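PDB 7CPX: lovastatin nonaketide synthase, polyketide synthase component from Aspergillus terreus, which builds dihydromonacolin L, the polyketide precursor of lovastatin, from malonyl-CoA units in a multidomain, homodimeric megasynthase that works together with lovC. Local coordinates for residues Ser1061-Asp1065 with Leu1076-Gly1080; Thr1179-Tyr1184 with Phe1224-Asn1228; Asn1818-Ser1823 with Val2144-Asp2148. The protein carries 2 engineered substitutions. All coordinates share one frame; numbering follows the deposited sequence.

Contact 1. Residues Ser1061-Asp1065 with Leu1076-Gly1080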
loop_
_atom_site.group_PDB
_atom_site.type_symbol
_atom_site.label_atom_id
_atom_site.label_comp_id
_atom_site.label_asym_id
_atom_site.label_seq_id
_atom_site.Cartn_x
_atom_site.Cartn_y
_atom_site.Cartn_z
ATOM N N SER A 1061 11.833 -3.141 -4.879
ATOM C CA SER A 1061 10.920 -3.496 -5.955
ATOM C C SER A 1061 9.812 -2.456 -6.048
ATOM O O SER A 1061 9.126 -2.171 -5.065
ATOM C CB SER A 1061 10.326 -4.882 -5.713
ATOM O OG SER A 1061 11.343 -5.864 -5.621
ATOM N N PHE A 1062 9.633 -1.888 -7.239
ATOM C CA PHE A 1062 8.678 -0.810 -7.432
ATOM C C PHE A 1062 7.696 -1.188 -8.528
ATOM O O PHE A 1062 8.039 -1.890 -9.481
ATOM C CB PHE A 1062 9.378 0.514 -7.777
ATOM C CG PHE A 1062 9.899 0.582 -9.184
ATOM C CD1 PHE A 1062 9.122 1.114 -10.193
ATOM C CD2 PHE A 1062 11.169 0.131 -9.494
ATOM C CE1 PHE A 1062 9.591 1.186 -11.486
ATOM C CE2 PHE A 1062 11.647 0.203 -10.788
ATOM C CZ PHE A 1062 10.856 0.730 -11.786
ATOM N N LYS A 1063 6.461 -0.718 -8.365
ATOM C CA LYS A 1063 5.376 -0.996 -9.300
ATOM C C LYS A 1063 4.498 0.243 -9.384
ATOM O O LYS A 1063 3.893 0.645 -8.385
ATOM C CB LYS A 1063 4.554 -2.206 -8.856
ATOM C CG LYS A 1063 5.366 -3.465 -8.626
ATOM C CD LYS A 1063 4.488 -4.598 -8.127
ATOM C CE LYS A 1063 5.306 -5.831 -7.789
ATOM N NZ LYS A 1063 6.019 -6.366 -8.979
ATOM N N ILE A 1064 4.437 0.851 -10.564
ATOM C CA ILE A 1064 3.518 1.957 -10.827
ATOM C C ILE A 1064 2.245 1.314 -11.366
ATOM O O ILE A 1064 2.149 0.963 -12.541
ATOM C CB ILE A 1064 4.103 2.980 -11.797
ATOM C CG1 ILE A 1064 5.275 3.729 -11.166
ATOM C CG2 ILE A 1064 3.030 3.959 -12.232
ATOM C CD1 ILE A 1064 6.561 2.957 -11.177
ATOM N N ASP A 1065 1.268 1.128 -10.483
ATOM C CA ASP A 1065 -0.046 0.675 -10.902
ATOM C C ASP A 1065 -0.856 1.853 -11.423
ATOM O O ASP A 1065 -0.765 2.970 -10.909
ATOM C CB ASP A 1065 -0.774 0.013 -9.736
ATOM C CG ASP A 1065 0.056 -1.064 -9.068
ATOM O OD1 ASP A 1065 0.853 -1.722 -9.769
ATOM O OD2 ASP A 1065 -0.088 -1.254 -7.842
ATOM N N LEU A 1076 -1.499 -2.600 -13.660
ATOM C CA LEU A 1076 -0.065 -2.352 -13.612
ATOM C C LEU A 1076 0.345 -1.536 -14.830
ATOM O O LEU A 1076 0.180 -1.985 -15.970
ATOM C CB LEU A 1076 0.715 -3.663 -13.567
ATOM C CG LEU A 1076 2.232 -3.498 -13.433
ATOM C CD1 LEU A 1076 2.588 -3.009 -12.042
ATOM C CD2 LEU A 1076 2.958 -4.791 -13.744
ATOM N N SER A 1077 0.880 -0.342 -14.588
ATOM C CA SER A 1077 1.419 0.484 -15.657
ATOM C C SER A 1077 2.891 0.189 -15.905
ATOM O O SER A 1077 3.327 0.129 -17.060
ATOM C CB SER A 1077 1.243 1.965 -15.318
ATOM O OG SER A 1077 0.544 2.643 -16.344
ATOM N N ALA A 1078 3.660 -0.000 -14.839
ATOM C CA ALA A 1078 5.079 -0.288 -14.967
ATOM C C ALA A 1078 5.547 -1.029 -13.725
ATOM O O ALA A 1078 4.885 -1.016 -12.687
ATOM C CB ALA A 1078 5.894 0.992 -15.166
ATOM N N LYS A 1079 6.711 -1.662 -13.841
ATOM C CA LYS A 1079 7.307 -2.363 -12.713
ATOM C C LYS A 1079 8.810 -2.436 -12.924
ATOM O O LYS A 1079 9.310 -2.236 -14.033
ATOM C CB LYS A 1079 6.722 -3.768 -12.546
ATOM C CG LYS A 1079 6.943 -4.676 -13.743
ATOM C CD LYS A 1079 6.487 -6.092 -13.453
ATOM C CE LYS A 1079 6.698 -6.994 -14.654
ATOM N NZ LYS A 1079 6.298 -8.401 -14.380
ATOM N N GLY A 1080 9.523 -2.729 -11.841
ATOM C CA GLY A 1080 10.964 -2.879 -11.919
ATOM C C GLY A 1080 11.576 -2.944 -10.534
ATOM O O GLY A 1080 10.875 -3.136 -9.541
#
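The carbonyl oxygen Ile1064 O is gripped by two successive amides of the facing strand: Ser1077 N at 2.7 Å, in the carbonyl plane, and Ala1078 N at 2.9 Å, tilted 17° from it. With Ser1077 and Ala1078 both set against Ile1064, this is a classic beta bulge, and beyond it Asp1065 pairs with Leu1076. On the other side of the bulge the antiparallel ladder is regular: Phe1062 and Gly1080 form a hydrogen-bonded pair, with Phe1062 N 2.9 Å from Gly1080 O, and Lys1063 and Lys1079 a non-hydrogen-bonded one. The two strands make a beta hairpin of the dehydratase's N-terminal hotdog fold. Phe1062 carries CG between its backbone N and carbonyl carbon (chi1 75°), which lays the ring over the glycine backbone; Gly1080 N stands 3.7 Å above the plane of the Phe1062 ring, over its centre. Ile1064 CB and Ala1078 CB meet on the same face at 4.3 Å, under helix 995-1012. On the opposite face of the sheet, Leu1076 CD1 lies 3.8 Å from Lys1063 CB, and the lysine's bent chain ends with NZ hydrogen-bonded to Val1048 O of the second subunit.

Contact 2. Residues Thr1179-Tyr1184 with Phe1224-Asn1228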
loop_
_atom_site.group_PDB
_atom_site.type_symbol
_atom_site.label_atom_id
_atom_site.label_comp_id
_atom_site.label_asym_id
_atom_site.label_seq_id
_atom_site.Cartn_x
_atom_site.Cartn_y
_atom_site.Cartn_z
ATOM N N THR A 1179 16.206 9.682 -28.566
ATOM C CA THR A 1179 17.524 9.558 -29.181
ATOM C C THR A 1179 17.755 8.145 -29.701
ATOM O O THR A 1179 18.417 7.960 -30.730
ATOM C CB THR A 1179 18.623 9.933 -28.186
ATOM O OG1 THR A 1179 18.631 8.998 -27.101
ATOM C CG2 THR A 1179 18.402 11.332 -27.647
ATOM N N VAL A 1180 17.219 7.138 -29.008
ATOM C CA VAL A 1180 17.344 5.763 -29.481
ATOM C C VAL A 1180 16.649 5.605 -30.824
ATOM O O VAL A 1180 17.188 4.994 -31.754
ATOM C CB VAL A 1180 16.777 4.783 -28.438
ATOM C CG1 VAL A 1180 16.735 3.377 -29.004
ATOM C CG2 VAL A 1180 17.605 4.816 -27.172
ATOM N N ILE A 1181 15.441 6.153 -30.946
ATOM C CA ILE A 1181 14.722 6.091 -32.214
ATOM C C ILE A 1181 15.501 6.828 -33.294
ATOM O O ILE A 1181 15.609 6.361 -34.434
ATOM C CB ILE A 1181 13.305 6.663 -32.048
ATOM C CG1 ILE A 1181 12.472 5.736 -31.164
ATOM C CG2 ILE A 1181 12.648 6.841 -33.400
ATOM C CD1 ILE A 1181 11.249 6.390 -30.578
ATOM N N GLY A 1182 16.050 7.993 -32.952
ATOM C CA GLY A 1182 16.843 8.734 -33.918
ATOM C C GLY A 1182 18.006 7.917 -34.442
ATOM O O GLY A 1182 18.245 7.854 -35.649
ATOM N N ALA A 1183 18.738 7.266 -33.537
ATOM C CA ALA A 1183 19.785 6.346 -33.967
ATOM C C ALA A 1183 19.206 5.240 -34.836
ATOM O O ALA A 1183 19.856 4.768 -35.775
ATOM C CB ALA A 1183 20.496 5.750 -32.753
ATOM N N TYR A 1184 17.979 4.815 -34.533
ATOM C CA TYR A 1184 17.337 3.763 -35.310
ATOM C C TYR A 1184 16.856 4.282 -36.658
ATOM O O TYR A 1184 16.948 3.575 -37.668
ATOM C CB TYR A 1184 16.172 3.181 -34.511
ATOM C CG TYR A 1184 15.247 2.286 -35.300
ATOM C CD1 TYR A 1184 15.521 0.937 -35.457
ATOM C CD2 TYR A 1184 14.089 2.787 -35.870
ATOM C CE1 TYR A 1184 14.674 0.117 -36.169
ATOM C CE2 TYR A 1184 13.236 1.975 -36.582
ATOM C CZ TYR A 1184 13.531 0.640 -36.728
ATOM O OH TYR A 1184 12.682 -0.173 -37.442
ATOM N N PHE A 1224 24.530 13.935 -25.103
ATOM C CA PHE A 1224 24.055 12.564 -25.038
ATOM C C PHE A 1224 24.661 11.758 -26.175
ATOM O O PHE A 1224 24.935 12.284 -27.258
ATOM C CB PHE A 1224 22.526 12.490 -25.120
ATOM C CG PHE A 1224 21.980 12.782 -26.490
ATOM C CD1 PHE A 1224 21.839 11.769 -27.420
ATOM C CD2 PHE A 1224 21.610 14.066 -26.849
ATOM C CE1 PHE A 1224 21.345 12.028 -28.680
ATOM C CE2 PHE A 1224 21.111 14.332 -28.108
ATOM C CZ PHE A 1224 20.978 13.311 -29.026
ATOM N N ASN A 1225 24.856 10.472 -25.904
ATOM C CA ASN A 1225 25.157 9.461 -26.901
ATOM C C ASN A 1225 24.175 8.312 -26.724
ATOM O O ASN A 1225 23.604 8.122 -25.648
ATOM C CB ASN A 1225 26.597 8.952 -26.773
ATOM C CG ASN A 1225 27.619 10.062 -26.881
ATOM O OD1 ASN A 1225 27.357 11.108 -27.475
ATOM N ND2 ASN A 1225 28.796 9.839 -26.309
ATOM N N THR A 1226 23.963 7.547 -27.789
ATOM C CA THR A 1226 23.004 6.454 -27.725
ATOM C C THR A 1226 23.304 5.448 -28.822
ATOM O O THR A 1226 23.585 5.827 -29.964
ATOM C CB THR A 1226 21.569 6.974 -27.857
ATOM O OG1 THR A 1226 20.679 5.877 -28.097
ATOM C CG2 THR A 1226 21.469 7.967 -28.993
ATOM N N ILE A 1227 23.235 4.172 -28.460
ATOM C CA ILE A 1227 23.412 3.058 -29.378
ATOM C C ILE A 1227 22.056 2.405 -29.572
ATOM O O ILE A 1227 21.382 2.064 -28.594
ATOM C CB ILE A 1227 24.422 2.027 -28.842
ATOM C CG1 ILE A 1227 25.418 2.664 -27.866
ATOM C CG2 ILE A 1227 25.142 1.347 -29.993
ATOM C CD1 ILE A 1227 26.307 3.719 -28.469
ATOM N N ASN A 1228 21.651 2.233 -30.827
ATOM C CA ASN A 1228 20.466 1.439 -31.134
ATOM C C ASN A 1228 20.896 -0.026 -31.224
ATOM O O ASN A 1228 21.032 -0.616 -32.297
ATOM C CB ASN A 1228 19.804 1.932 -32.412
ATOM C CG ASN A 1228 18.558 1.144 -32.773
ATOM O OD1 ASN A 1228 18.248 0.972 -33.949
ATOM N ND2 ASN A 1228 17.839 0.664 -31.764
#
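Asn1228, the residue most covered here, lies against Ala1183 and Tyr1184 in the last turn of helix 1170-1184. Its CB runs alongside Ala1183, the Ala1183 CB to Asn1228 CB distance being 3.9 Å. With CG anti to the backbone N (chi1 -180°), the amide is carried on to Tyr1184: OD1 lies at the edge of the phenol ring, in its plane, while the amide and ring planes stand 83° apart. Its other branch, ND2, comes within 4.0 Å of Val1180 CG1 and makes a weak hydrogen bond to Ser1237 O.

Thr1179 and Thr1226 share the other end. Thr1179 turns its methyl CG2 over one face of the Phe1224 ring as a CH-pi contact, although the two are modelled too close for the exact spacing to mean much. Thr1226 holds CG2 between its backbone N and carbonyl carbon, bringing that methyl to 3.6 Å from Thr1179 CB; its OG1 lies 3.4 Å from Val1180 CG2. No hydrogen bond crosses between the two segments, and they meet mainly through side chains, their short axes 7.1 Å apart and at 56°.

This is the helix-on-sheet packing of a hotdog fold, here the C-terminal one of the dehydratase, and the same helix carries Asp1174, probably the proton donor. Strand 1222-1230 runs between strands 1236-1243 and 1147-1152, which supply Ile1240 beside Val1180 and Ala1148 beside Ala1183.

Contact 3. Residues Asn1818-Ser1823 with Val2144-Asp2148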
loop_
_atom_site.group_PDB
_atom_site.type_symbol
_atom_site.label_atom_id
_atom_site.label_comp_id
_atom_site.label_asym_id
_atom_site.label_seq_id
_atom_site.Cartn_x
_atom_site.Cartn_y
_atom_site.Cartn_z
ATOM N N ASN A 1818 9.658 -10.447 -47.792
ATOM C CA ASN A 1818 9.415 -11.212 -46.580
ATOM C C ASN A 1818 10.695 -11.385 -45.780
ATOM O O ASN A 1818 10.678 -11.318 -44.548
ATOM C CB ASN A 1818 8.817 -12.571 -46.936
ATOM C CG ASN A 1818 7.362 -12.478 -47.346
ATOM O OD1 ASN A 1818 6.648 -11.561 -46.941
ATOM N ND2 ASN A 1818 6.913 -13.431 -48.154
ATOM N N ARG A 1819 11.817 -11.617 -46.461
ATOM C CA ARG A 1819 13.084 -11.746 -45.749
ATOM C C ARG A 1819 13.410 -10.469 -44.987
ATOM O O ARG A 1819 13.793 -10.511 -43.813
ATOM C CB ARG A 1819 14.207 -12.097 -46.725
ATOM C CG ARG A 1819 14.236 -13.563 -47.118
ATOM C CD ARG A 1819 15.537 -13.944 -47.804
ATOM N NE ARG A 1819 15.513 -13.670 -49.236
ATOM C CZ ARG A 1819 14.988 -14.482 -50.144
ATOM N NH1 ARG A 1819 14.402 -15.617 -49.801
ATOM N NH2 ARG A 1819 15.050 -14.145 -51.428
ATOM N N MET A 1820 13.249 -9.318 -45.638
ATOM C CA MET A 1820 13.544 -8.049 -44.980
ATOM C C MET A 1820 12.595 -7.799 -43.815
ATOM O O MET A 1820 13.020 -7.365 -42.738
ATOM C CB MET A 1820 13.463 -6.905 -45.990
ATOM C CG MET A 1820 13.684 -5.525 -45.387
ATOM S SD MET A 1820 13.548 -4.200 -46.599
ATOM C CE MET A 1820 11.861 -4.419 -47.157
ATOM N N ASN A 1821 11.303 -8.061 -44.012
ATOM C CA ASN A 1821 10.314 -7.751 -42.988
ATOM C C ASN A 1821 10.308 -8.757 -41.846
ATOM O O ASN A 1821 9.790 -8.446 -40.770
ATOM C CB ASN A 1821 8.925 -7.669 -43.619
ATOM C CG ASN A 1821 8.805 -6.528 -44.605
ATOM O OD1 ASN A 1821 9.287 -5.424 -44.354
ATOM N ND2 ASN A 1821 8.173 -6.790 -45.741
ATOM N N SER A 1822 10.867 -9.951 -42.051
ATOM C CA SER A 1822 10.985 -10.907 -40.960
ATOM C C SER A 1822 11.867 -10.371 -39.849
ATOM O O SER A 1822 11.698 -10.758 -38.688
ATOM C CB SER A 1822 11.545 -12.229 -41.478
ATOM O OG SER A 1822 12.832 -12.046 -42.041
ATOM N N SER A 1823 12.803 -9.487 -40.187
ATOM C CA SER A 1823 13.587 -8.797 -39.176
ATOM C C SER A 1823 12.705 -7.988 -38.236
ATOM O O SER A 1823 13.117 -7.707 -37.105
ATOM C CB SER A 1823 14.610 -7.893 -39.868
ATOM O OG SER A 1823 15.202 -6.976 -38.971
ATOM N N VAL A 2144 10.282 -16.790 -41.713
ATOM C CA VAL A 2144 11.327 -16.307 -42.607
ATOM C C VAL A 2144 12.455 -15.685 -41.798
ATOM O O VAL A 2144 12.230 -15.129 -40.718
ATOM C CB VAL A 2144 10.762 -15.300 -43.624
ATOM C CG1 VAL A 2144 11.859 -14.815 -44.542
ATOM C CG2 VAL A 2144 9.641 -15.932 -44.431
ATOM N N ARG A 2145 13.676 -15.786 -42.314
ATOM C CA ARG A 2145 14.858 -15.214 -41.692
ATOM C C ARG A 2145 15.365 -14.048 -42.530
ATOM O O ARG A 2145 15.266 -14.056 -43.761
ATOM C CB ARG A 2145 15.963 -16.264 -41.536
ATOM C CG ARG A 2145 17.305 -15.703 -41.080
ATOM C CD ARG A 2145 18.383 -16.771 -41.030
ATOM N NE ARG A 2145 18.358 -17.528 -39.784
ATOM C CZ ARG A 2145 19.313 -18.365 -39.400
ATOM N NH1 ARG A 2145 20.387 -18.578 -40.142
ATOM N NH2 ARG A 2145 19.190 -18.998 -38.237
ATOM N N SER A 2146 15.906 -13.042 -41.849
ATOM C CA SER A 2146 16.464 -11.895 -42.545
ATOM C C SER A 2146 17.645 -12.322 -43.408
ATOM O O SER A 2146 18.405 -13.230 -43.061
ATOM C CB SER A 2146 16.904 -10.825 -41.546
ATOM O OG SER A 2146 17.395 -9.678 -42.216
ATOM N N ILE A 2147 17.797 -11.648 -44.549
ATOM C CA ILE A 2147 18.871 -11.988 -45.474
ATOM C C ILE A 2147 20.225 -11.841 -44.797
ATOM O O ILE A 2147 21.141 -12.637 -45.041
ATOM C CB ILE A 2147 18.775 -11.110 -46.736
ATOM C CG1 ILE A 2147 19.682 -11.651 -47.840
ATOM C CG2 ILE A 2147 19.151 -9.682 -46.412
ATOM C CD1 ILE A 2147 19.186 -12.934 -48.456
ATOM N N ASP A 2148 20.378 -10.831 -43.941
ATOM C CA ASP A 2148 21.629 -10.561 -43.248
ATOM C C ASP A 2148 21.608 -11.050 -41.804
ATOM O O ASP A 2148 22.379 -10.553 -40.977
ATOM C CB ASP A 2148 21.944 -9.066 -43.292
ATOM C CG ASP A 2148 20.862 -8.221 -42.652
ATOM O OD1 ASP A 2148 19.841 -8.789 -42.212
ATOM O OD2 ASP A 2148 21.034 -6.986 -42.586
#
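Apolar contacts come first, and most involve Val2144 and Arg1819. Val2144 points its CB at the helix, with CG1 anti to the backbone N (chi1 -180°), and this methyl rests 3.5 Å from Arg1819 CA; Val2144 CB also lies 3.8 Å from Ser1822 CB. The arginine chain, crossing the valine at about a right angle, lays CG on Val2144 CG1 at 3.7 Å. CD and then NE run past the isoleucine tip, the bend at chi3 (-85°) setting Arg1819 NE 3.8 Å from Ile2147 CD1.

One weak polar contact supplements these. Ser2146 CA directs its hydrogen at Arg1819 O, a CA-H...O contact of 3.3 Å. Conventional hydrogen bonds do not cross between the segments; the hydroxyls of Ser1822 and Ser2146 are each engaged within their own segment, Ser1822 OG donating to Arg1819 O one turn back and Ser2146 OG to Asp2148 OD1.

Charge pairing reaches beyond the two segments: the guanidinium of Arg1819 forms a salt bridge with Glu2372, and that of Arg2145 one with Glu1852 and another with Glu2150.

Helix 1814-1822 thus packs its last turns against the loop between strands 2139-2143 and 2158-2162 of the ketoreductase domain. Helix 2363-2385, which carries Glu2372, covers Ile2147, while Ser1823 OG bonds to Lys1232 O, bringing the helix end up to the dehydratase.

Along the chain the contacts follow in series, contact 1 closing before contact 2 opens and contact 2 before contact 3. Contacts 1 and 2 belong to the dehydratase domain, one in each hotdog fold, their centres about 25 Å apart and their nearest atoms about 17 Å; the strands of the two folds meet where strand 1016-1027 pairs with strand 1196-1206. Contact 3 lies about 23 Å from contact 2 and 35 Å from contact 1, centre to centre, yet its nearest atoms are only about 7 Å from contact 2. It ties a ketoreductase loop to helix 1814-1822, more than 300 residues earlier and close to the C-terminal hotdog fold, consistent with the two domains lying side by side.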